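Local coordinates for protein beta-galactosidase/beta-glucuronidase (Faecalibacterium prausnitzii L2-6, PDB 6MVF) that probably hydrolyses beta-glycosides such as beta-glucuronides as a family 2 glycoside hydrolase, and binds flavin mononucleotide, at residues T331-H336 / I484-C489; A353-I358 / T430-S435; S397-I402 / S451-F456. One frame throughout, in Å; residues are numbered along the deposited sequence.

Contact 1: T331-H336 / I484-C489; sequences TIRLAH and ISEYGC
At the C-terminal mouth of the TIM barrel, Arg333 of strand 331-334 reaches across the interior to Ser485 and Glu486 of strand 482-487. Its CG lies anti to the backbone N (chi1 175°) and the chain runs extended to NE, which carries the guanidinium straight off the barrel wall. NH1 makes two weak bonds: one to the carbonyl oxygen, Arg333 NH1 to Ser485 O at 3.1 Å, and a salt bridge, Arg333 NH1 to Glu486 OE2 at 3.4 Å, its guanidinium and carboxylate planes 35° apart. Ser485 CB covers one guanidinium face and Ala335 CB the opposite one, while Glu486 CG sits at the edge. These strands are the second and seventh of the barrel; in family 2 glycosidases the end of the seventh, together with that of the fourth, borders the substrate pocket, so the contact probably lines it. His336, preceded by a cis peptide bond, turns the edge of its ring to the same carboxylate, with CE1 3.5 Å from Glu486 OE2 and the two planes 42° apart. The stronger polar partners lie around this pair: Arg333 NH2 is taken by Glu357 and Asn398, and His336 ND1 by Glu357. Glu486 OE1 bonds to the hydroxyl of Tyr455, and Ser485 OG to Asn453.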
loop_
_atom_site.group_PDB
_atom_site.type_symbol
_atom_site.label_atom_id
_atom_site.label_comp_id
_atom_site.label_asym_id
_atom_site.label_seq_id
_atom_site.Cartn_x
_atom_site.Cartn_y
_atom_site.Cartn_z
ATOM N N THR A 331 15.908 -10.587 -25.536
ATOM C CA THR A 331 17.237 -10.038 -25.326
ATOM C C THR A 331 17.155 -8.523 -25.381
ATOM O O THR A 331 16.331 -7.953 -26.106
ATOM C CB THR A 331 18.250 -10.591 -26.373
ATOM O OG1 THR A 331 19.556 -10.067 -26.121
ATOM C CG2 THR A 331 17.830 -10.271 -27.799
ATOM N N ILE A 332 17.996 -7.872 -24.591
ATOM C CA ILE A 332 18.096 -6.422 -24.614
ATOM C C ILE A 332 19.562 -6.044 -24.656
ATOM O O ILE A 332 20.315 -6.387 -23.736
ATOM C CB ILE A 332 17.440 -5.755 -23.403
ATOM C CG1 ILE A 332 15.929 -5.948 -23.408
ATOM C CG2 ILE A 332 17.803 -4.266 -23.412
ATOM C CD1 ILE A 332 15.274 -5.575 -22.071
ATOM N N ARG A 333 19.961 -5.306 -25.694
ATOM C CA ARG A 333 21.284 -4.700 -25.732
ATOM C C ARG A 333 21.229 -3.345 -25.027
ATOM O O ARG A 333 20.542 -2.419 -25.480
ATOM C CB ARG A 333 21.789 -4.549 -27.166
ATOM C CG ARG A 333 23.110 -3.808 -27.223
ATOM C CD ARG A 333 23.610 -3.628 -28.634
ATOM N NE ARG A 333 24.860 -2.876 -28.658
ATOM C CZ ARG A 333 25.179 -1.994 -29.598
ATOM N NH1 ARG A 333 24.334 -1.748 -30.594
ATOM N NH2 ARG A 333 26.337 -1.351 -29.532
ATOM N N LEU A 334 21.952 -3.231 -23.918
ATOM C CA LEU A 334 21.902 -2.031 -23.087
ATOM C C LEU A 334 23.018 -1.064 -23.494
ATOM O O LEU A 334 23.992 -0.825 -22.777
ATOM C CB LEU A 334 21.976 -2.423 -21.616
ATOM C CG LEU A 334 20.579 -2.859 -21.192
ATOM C CD1 LEU A 334 20.530 -3.233 -19.733
ATOM C CD2 LEU A 334 19.568 -1.745 -21.515
ATOM N N ALA A 335 22.845 -0.487 -24.677
ATOM C CA ALA A 335 23.835 0.428 -25.220
ATOM C C ALA A 335 23.655 1.820 -24.601
ATOM O O ALA A 335 22.590 2.139 -24.078
ATOM C CB ALA A 335 23.708 0.467 -26.748
ATOM N N HIS A 336 24.707 2.652 -24.630
ATOM C CA HIS A 336 26.082 2.330 -25.051
ATOM C C HIS A 336 26.997 2.477 -23.848
ATOM O O HIS A 336 28.119 2.957 -23.972
ATOM C CB HIS A 336 26.610 3.272 -26.147
ATOM C CG HIS A 336 26.063 3.029 -27.522
ATOM N ND1 HIS A 336 26.332 1.886 -28.246
ATOM C CD2 HIS A 336 25.311 3.817 -28.331
ATOM C CE1 HIS A 336 25.746 1.966 -29.429
ATOM N NE2 HIS A 336 25.119 3.128 -29.506
ATOM N N ILE A 484 23.492 -9.277 -35.295
ATOM C CA ILE A 484 23.253 -7.921 -35.778
ATOM C C ILE A 484 22.910 -7.055 -34.573
ATOM O O ILE A 484 21.790 -7.128 -34.041
ATOM C CB ILE A 484 22.157 -7.865 -36.857
ATOM C CG1 ILE A 484 22.601 -8.661 -38.093
ATOM C CG2 ILE A 484 21.829 -6.413 -37.240
ATOM C CD1 ILE A 484 24.014 -8.292 -38.626
ATOM N N SER A 485 23.876 -6.234 -34.141
ATOM C CA SER A 485 23.718 -5.439 -32.927
ATOM C C SER A 485 22.909 -4.167 -33.136
ATOM O O SER A 485 22.429 -3.599 -32.153
ATOM C CB SER A 485 25.089 -5.087 -32.345
ATOM O OG SER A 485 25.993 -4.691 -33.368
ATOM N N GLU A 486 22.807 -3.673 -34.373
ATOM C CA GLU A 486 21.900 -2.588 -34.730
ATOM C C GLU A 486 21.424 -2.813 -36.147
ATOM O O GLU A 486 22.213 -3.169 -37.030
ATOM C CB GLU A 486 22.513 -1.175 -34.686
ATOM C CG GLU A 486 23.208 -0.776 -33.419
ATOM C CD GLU A 486 23.685 0.669 -33.448
ATOM O OE1 GLU A 486 23.351 1.399 -34.420
ATOM O OE2 GLU A 486 24.394 1.076 -32.491
ATOM N N TYR A 487 20.128 -2.611 -36.333
ATOM C CA TYR A 487 19.480 -2.431 -37.618
ATOM C C TYR A 487 18.197 -1.669 -37.328
ATOM O O TYR A 487 17.669 -1.735 -36.216
ATOM C CB TYR A 487 19.194 -3.768 -38.308
ATOM C CG TYR A 487 18.123 -4.610 -37.655
ATOM C CD1 TYR A 487 18.423 -5.467 -36.589
ATOM C CD2 TYR A 487 16.809 -4.550 -38.100
ATOM C CE1 TYR A 487 17.425 -6.244 -35.994
ATOM C CE2 TYR A 487 15.814 -5.316 -37.519
ATOM C CZ TYR A 487 16.122 -6.161 -36.474
ATOM O OH TYR A 487 15.115 -6.924 -35.930
ATOM N N GLY A 488 17.706 -0.926 -38.305
ATOM C CA GLY A 488 16.507 -0.159 -38.060
ATOM C C GLY A 488 16.316 0.918 -39.109
ATOM O O GLY A 488 17.027 0.983 -40.099
ATOM N N CYS A 489 15.353 1.781 -38.837
ATOM C CA CYS A 489 14.846 2.670 -39.862
ATOM C C CYS A 489 13.994 3.713 -39.163
ATOM O O CYS A 489 13.352 3.408 -38.156
ATOM C CB CYS A 489 14.047 1.849 -40.870
ATOM S SG CYS A 489 13.180 2.734 -42.072
#

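Contact 2: A353-I358 / T430-S435; sequences AVWAEI and TIAHVS
Thr430 sets its methyl over the face of the indole of Trp355: CG2 stands 3.4 Å from the centroid of the six-membered ring and only 11° off its normal, a CH-pi contact. The threonine hydroxyl sits on the same side, out past the rim near CZ3 and CH2, with Thr430 OG1 3.4 Å from Trp355 CH2. Two more groups approach the benzene end obliquely, Ala432 CB at 3.9 Å from Trp355 CZ2 and the backbone oxygen Ile431 O at 3.6 Å from Trp355 CH2. A chi1 of 158°, with CG roughly anti to the backbone N, swings the indole off strand 353-357 toward strand 428-433. These are the third and fifth strands of the TIM barrel, their short segments crossing at 75° with strand 391-398 between them in the sheet. The other ring face packs on the Arg333 side chain. Trp355 NE1 gives a bond to Glu357 OE1 at 3.0 Å, on the anti side but tilted out of the carboxylate plane. With its one N-H paired to that carboxylate, the indole meets strand 428-433 through dispersion and CH-pi attraction, the N-H bond and the Thr430 methyl both restricting how it can turn.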
loop_
_atom_site.group_PDB
_atom_site.type_symbol
_atom_site.label_atom_id
_atom_site.label_comp_id
_atom_site.label_asym_id
_atom_site.label_seq_id
_atom_site.Cartn_x
_atom_site.Cartn_y
_atom_site.Cartn_z
ATOM N N ALA A 353 18.037 -11.797 -21.857
ATOM C CA ALA A 353 19.472 -11.923 -22.092
ATOM C C ALA A 353 20.053 -10.538 -22.373
ATOM O O ALA A 353 19.661 -9.899 -23.351
ATOM C CB ALA A 353 19.717 -12.877 -23.268
ATOM N N VAL A 354 20.973 -10.060 -21.531
ATOM C CA VAL A 354 21.456 -8.679 -21.595
ATOM C C VAL A 354 22.879 -8.626 -22.146
ATOM O O VAL A 354 23.760 -9.377 -21.706
ATOM C CB VAL A 354 21.407 -7.990 -20.224
ATOM C CG1 VAL A 354 22.146 -6.643 -20.282
ATOM C CG2 VAL A 354 19.969 -7.807 -19.777
ATOM N N TRP A 355 23.096 -7.719 -23.100
ATOM C CA TRP A 355 24.413 -7.312 -23.582
ATOM C C TRP A 355 24.735 -5.965 -22.918
ATOM O O TRP A 355 24.059 -4.960 -23.170
ATOM C CB TRP A 355 24.400 -7.267 -25.118
ATOM C CG TRP A 355 25.447 -6.416 -25.895
ATOM C CD1 TRP A 355 26.134 -5.302 -25.464
ATOM C CD2 TRP A 355 25.869 -6.625 -27.255
ATOM N NE1 TRP A 355 26.948 -4.823 -26.456
ATOM C CE2 TRP A 355 26.808 -5.609 -27.568
ATOM C CE3 TRP A 355 25.539 -7.569 -28.245
ATOM C CZ2 TRP A 355 27.431 -5.515 -28.822
ATOM C CZ3 TRP A 355 26.155 -7.472 -29.496
ATOM C CH2 TRP A 355 27.096 -6.453 -29.765
ATOM N N ALA A 356 25.740 -5.953 -22.040
ATOM C CA ALA A 356 26.189 -4.735 -21.375
ATOM C C ALA A 356 27.522 -4.279 -21.963
ATOM O O ALA A 356 28.373 -5.110 -22.302
ATOM C CB ALA A 356 26.327 -4.945 -19.864
ATOM N N GLU A 357 27.710 -2.957 -22.074
ATOM C CA GLU A 357 28.907 -2.428 -22.720
ATOM C C GLU A 357 29.345 -1.109 -22.085
ATOM O O GLU A 357 28.610 -0.471 -21.324
ATOM C CB GLU A 357 28.685 -2.247 -24.226
ATOM C CG GLU A 357 27.761 -1.130 -24.587
ATOM C CD GLU A 357 27.583 -0.975 -26.100
ATOM O OE1 GLU A 357 27.780 -1.963 -26.838
ATOM O OE2 GLU A 357 27.253 0.140 -26.562
ATOM N N ILE A 358 30.576 -0.715 -22.415
ATOM C CA ILE A 358 31.174 0.554 -22.002
ATOM C C ILE A 358 31.061 1.524 -23.174
ATOM O O ILE A 358 30.906 1.075 -24.317
ATOM C CB ILE A 358 32.639 0.371 -21.576
ATOM C CG1 ILE A 358 33.443 -0.249 -22.728
ATOM C CG2 ILE A 358 32.741 -0.462 -20.306
ATOM C CD1 ILE A 358 34.857 -0.550 -22.386
ATOM N N THR A 430 31.796 -9.594 -26.659
ATOM C CA THR A 430 31.190 -9.260 -27.940
ATOM C C THR A 430 31.724 -7.903 -28.366
ATOM O O THR A 430 32.420 -7.224 -27.607
ATOM C CB THR A 430 29.639 -9.246 -27.880
ATOM O OG1 THR A 430 29.087 -9.175 -29.205
ATOM C CG2 THR A 430 29.105 -8.047 -27.069
ATOM N N ILE A 431 31.366 -7.509 -29.590
ATOM C CA ILE A 431 31.766 -6.232 -30.166
ATOM C C ILE A 431 30.705 -5.834 -31.184
ATOM O O ILE A 431 30.046 -6.689 -31.782
ATOM C CB ILE A 431 33.192 -6.325 -30.788
ATOM C CG1 ILE A 431 33.656 -4.964 -31.312
ATOM C CG2 ILE A 431 33.277 -7.432 -31.886
ATOM C CD1 ILE A 431 35.135 -4.877 -31.448
ATOM N N ALA A 432 30.524 -4.532 -31.384
ATOM C CA ALA A 432 29.598 -4.042 -32.406
ATOM C C ALA A 432 30.386 -3.286 -33.472
ATOM O O ALA A 432 30.999 -2.250 -33.183
ATOM C CB ALA A 432 28.506 -3.163 -31.794
ATOM N N HIS A 433 30.386 -3.815 -34.694
ATOM C CA HIS A 433 31.126 -3.209 -35.801
ATOM C C HIS A 433 30.279 -2.179 -36.550
ATOM O O HIS A 433 29.067 -2.359 -36.735
ATOM C CB HIS A 433 31.589 -4.280 -36.790
ATOM C CG HIS A 433 32.528 -5.290 -36.213
ATOM N ND1 HIS A 433 33.764 -4.952 -35.705
ATOM C CD2 HIS A 433 32.426 -6.638 -36.095
ATOM C CE1 HIS A 433 34.374 -6.046 -35.279
ATOM N NE2 HIS A 433 33.582 -7.082 -35.504
ATOM N N VAL A 434 30.934 -1.100 -36.997
ATOM C CA VAL A 434 30.292 -0.194 -37.948
ATOM C C VAL A 434 30.081 -0.913 -39.285
ATOM O O VAL A 434 30.753 -1.901 -39.614
ATOM C CB VAL A 434 31.112 1.100 -38.118
ATOM C CG1 VAL A 434 32.405 0.842 -38.880
ATOM C CG2 VAL A 434 30.275 2.203 -38.798
ATOM N N SER A 435 29.114 -0.412 -40.058
ATOM C CA SER A 435 28.643 -1.137 -41.234
ATOM C C SER A 435 29.771 -1.435 -42.219
ATOM O O SER A 435 29.833 -2.531 -42.793
ATOM C CB SER A 435 27.538 -0.338 -41.919
ATOM O OG SER A 435 26.897 -1.119 -42.900
#

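Contact 3: S397-I402 / S451-F456; sequences SNEILI and SYNHYF
With chi1 at -64°, Asn453 CG lies beside its backbone N and anti to the carbonyl carbon, which aims the amide across the barrel mouth at Asn398 and Glu399. Asn398 meets it with CG anti to the backbone N (chi1 178°). Asn398 is the last residue of the fourth strand of the TIM barrel and Glu399 follows it; family 2 glycosidases carry such an Asn-Glu pair here, beside the substrate pocket. Asn453 lies on the sixth strand. Asn453 ND2 serves both residues: one bond reaches Asn398 OD1 at 2.9 Å, and the other Glu399 OE2 at 3.2 Å, nearly straight at 170°. Both acceptors lie close to the Asn453 amide plane, yet the Glu399 oxygen is approached from above its own carboxylate plane. Asn453 OD1 takes the hydroxyl of Ser485, so the amide is gripped at both ends and cannot easily flip. A leucine in place of Asn453 would probably leave Asn398 OD1 and Glu399 OE2 without this donor and let the glutamate side chain turn more freely. One water bridges the two segments, donating to Glu399 OE2 at 3.1 Å and to Asn453 O at 3.0 Å.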
loop_
_atom_site.group_PDB
_atom_site.type_symbol
_atom_site.label_atom_id
_atom_site.label_comp_id
_atom_site.label_asym_id
_atom_site.label_seq_id
_atom_site.Cartn_x
_atom_site.Cartn_y
_atom_site.Cartn_z
ATOM N N SER A 397 33.405 -2.452 -27.503
ATOM C CA SER A 397 33.364 -1.200 -28.267
ATOM C C SER A 397 32.182 -1.210 -29.226
ATOM O O SER A 397 31.671 -2.266 -29.604
ATOM C CB SER A 397 34.661 -0.945 -29.055
ATOM O OG SER A 397 34.832 -1.879 -30.108
ATOM N N ASN A 398 31.770 -0.012 -29.633
ATOM C CA ASN A 398 30.748 0.173 -30.664
ATOM C C ASN A 398 31.322 1.040 -31.776
ATOM O O ASN A 398 31.715 2.184 -31.529
ATOM C CB ASN A 398 29.477 0.824 -30.098
ATOM C CG ASN A 398 28.427 1.075 -31.171
ATOM O OD1 ASN A 398 27.831 0.127 -31.699
ATOM N ND2 ASN A 398 28.190 2.350 -31.501
ATOM N N GLU A 399 31.389 0.489 -32.988
ATOM C CA GLU A 399 31.689 1.275 -34.190
ATOM C C GLU A 399 32.999 2.051 -34.057
ATOM O O GLU A 399 33.126 3.171 -34.558
ATOM C CB GLU A 399 30.535 2.226 -34.518
ATOM C CG GLU A 399 29.287 1.538 -34.988
ATOM C CD GLU A 399 28.232 2.528 -35.457
ATOM O OE1 GLU A 399 28.408 3.741 -35.189
ATOM O OE2 GLU A 399 27.229 2.103 -36.089
ATOM N N ILE A 400 33.988 1.445 -33.392
ATOM C CA ILE A 400 35.224 2.149 -33.066
ATOM C C ILE A 400 36.047 2.532 -34.312
ATOM O O ILE A 400 36.937 3.392 -34.225
ATOM C CB ILE A 400 36.050 1.301 -32.065
ATOM C CG1 ILE A 400 37.015 2.198 -31.284
ATOM C CG2 ILE A 400 36.793 0.166 -32.770
ATOM C CD1 ILE A 400 36.377 3.488 -30.751
ATOM N N LEU A 401 35.756 1.952 -35.478
ATOM C CA LEU A 401 36.498 2.298 -36.691
ATOM C C LEU A 401 35.969 3.529 -37.403
ATOM O O LEU A 401 36.499 3.873 -38.462
ATOM C CB LEU A 401 36.493 1.149 -37.698
ATOM C CG LEU A 401 37.149 -0.172 -37.325
ATOM C CD1 LEU A 401 37.235 -1.040 -38.559
ATOM C CD2 LEU A 401 38.493 0.053 -36.701
ATOM N N ILE A 402 34.924 4.181 -36.893
ATOM C CA ILE A 402 34.445 5.385 -37.560
ATOM C C ILE A 402 35.562 6.415 -37.649
ATOM O O ILE A 402 35.694 7.120 -38.656
ATOM C CB ILE A 402 33.199 5.942 -36.848
ATOM C CG1 ILE A 402 31.941 5.229 -37.347
ATOM C CG2 ILE A 402 33.051 7.448 -37.078
ATOM C CD1 ILE A 402 30.730 5.461 -36.446
ATOM N N SER A 451 29.152 -8.761 -33.793
ATOM C CA SER A 451 27.943 -8.270 -34.428
ATOM C C SER A 451 28.248 -7.054 -35.296
ATOM O O SER A 451 29.213 -6.317 -35.064
ATOM C CB SER A 451 26.860 -7.923 -33.392
ATOM O OG SER A 451 26.263 -9.094 -32.854
ATOM N N TYR A 452 27.390 -6.842 -36.283
ATOM C CA TYR A 452 27.477 -5.695 -37.165
ATOM C C TYR A 452 26.273 -4.775 -36.990
ATOM O O TYR A 452 25.156 -5.219 -36.698
ATOM C CB TYR A 452 27.574 -6.133 -38.626
ATOM C CG TYR A 452 28.976 -6.346 -39.139
ATOM C CD1 TYR A 452 29.624 -7.547 -38.950
ATOM C CD2 TYR A 452 29.636 -5.351 -39.854
ATOM C CE1 TYR A 452 30.902 -7.759 -39.455
ATOM C CE2 TYR A 452 30.914 -5.548 -40.366
ATOM C CZ TYR A 452 31.546 -6.762 -40.163
ATOM O OH TYR A 452 32.823 -6.983 -40.655
ATOM N N ASN A 453 26.528 -3.478 -37.167
ATOM C CA ASN A 453 25.485 -2.468 -37.246
ATOM C C ASN A 453 25.205 -2.182 -38.728
ATOM O O ASN A 453 26.029 -1.563 -39.416
ATOM C CB ASN A 453 25.917 -1.207 -36.499
ATOM C CG ASN A 453 26.098 -1.441 -35.005
ATOM O OD1 ASN A 453 25.773 -2.505 -34.483
ATOM N ND2 ASN A 453 26.604 -0.434 -34.309
ATOM N N HIS A 454 24.045 -2.620 -39.227
ATOM C CA HIS A 454 23.712 -2.438 -40.631
ATOM C C HIS A 454 22.411 -1.669 -40.807
ATOM O O HIS A 454 21.446 -1.867 -40.058
ATOM C CB HIS A 454 23.608 -3.775 -41.342
ATOM C CG HIS A 454 24.936 -4.356 -41.697
ATOM N ND1 HIS A 454 25.896 -3.640 -42.381
ATOM C CD2 HIS A 454 25.476 -5.571 -41.443
ATOM C CE1 HIS A 454 26.973 -4.392 -42.533
ATOM N NE2 HIS A 454 26.741 -5.569 -41.977
ATOM N N TYR A 455 22.386 -0.808 -41.827
ATOM C CA TYR A 455 21.193 -0.038 -42.150
ATOM C C TYR A 455 20.931 -0.064 -43.652
ATOM O O TYR A 455 20.524 0.938 -44.251
ATOM C CB TYR A 455 21.306 1.397 -41.637
ATOM C CG TYR A 455 21.400 1.543 -40.125
ATOM C CD1 TYR A 455 20.245 1.688 -39.347
ATOM C CD2 TYR A 455 22.635 1.564 -39.478
ATOM C CE1 TYR A 455 20.312 1.836 -37.969
ATOM C CE2 TYR A 455 22.713 1.710 -38.093
ATOM C CZ TYR A 455 21.540 1.843 -37.345
ATOM O OH TYR A 455 21.596 2.002 -35.984
ATOM N N PHE A 456 21.146 -1.218 -44.282
ATOM C CA PHE A 456 20.756 -1.377 -45.675
ATOM C C PHE A 456 19.253 -1.196 -45.806
ATOM O O PHE A 456 18.471 -1.959 -45.229
ATOM C CB PHE A 456 21.184 -2.742 -46.208
ATOM C CG PHE A 456 22.635 -3.039 -45.993
ATOM C CD1 PHE A 456 23.607 -2.243 -46.575
ATOM C CD2 PHE A 456 23.023 -4.123 -45.218
ATOM C CE1 PHE A 456 24.934 -2.503 -46.375
ATOM C CE2 PHE A 456 24.337 -4.395 -45.018
ATOM C CZ PHE A 456 25.303 -3.582 -45.597
HETATM O O HOH W 1 26.965 1.219 -39.058
#

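From the N terminus, the chain lays down barrel strands two, three and four with residues 331-336, 353-358 and 397-402, then strands five, six and seven with 430-435, 451-456 and 484-489. Contact 3 closes a loop of 48 residues, contact 2 one of 71, and contact 1 one of 147 that encloses both. Contacts 2 and 3 cross along the chain. Together the three tie six consecutive strands of the TIM barrel across its interior. The centres lie 8 to 10 Å apart, and bonds join them: Ala432 O with Glu399 N and Ser435 OG with His454 ND1 connect contacts 2 and 3, Thr331 OG1 with Ala353 O contacts 1 and 2, and Glu486 OE1 with Tyr455 OH contacts 1 and 3.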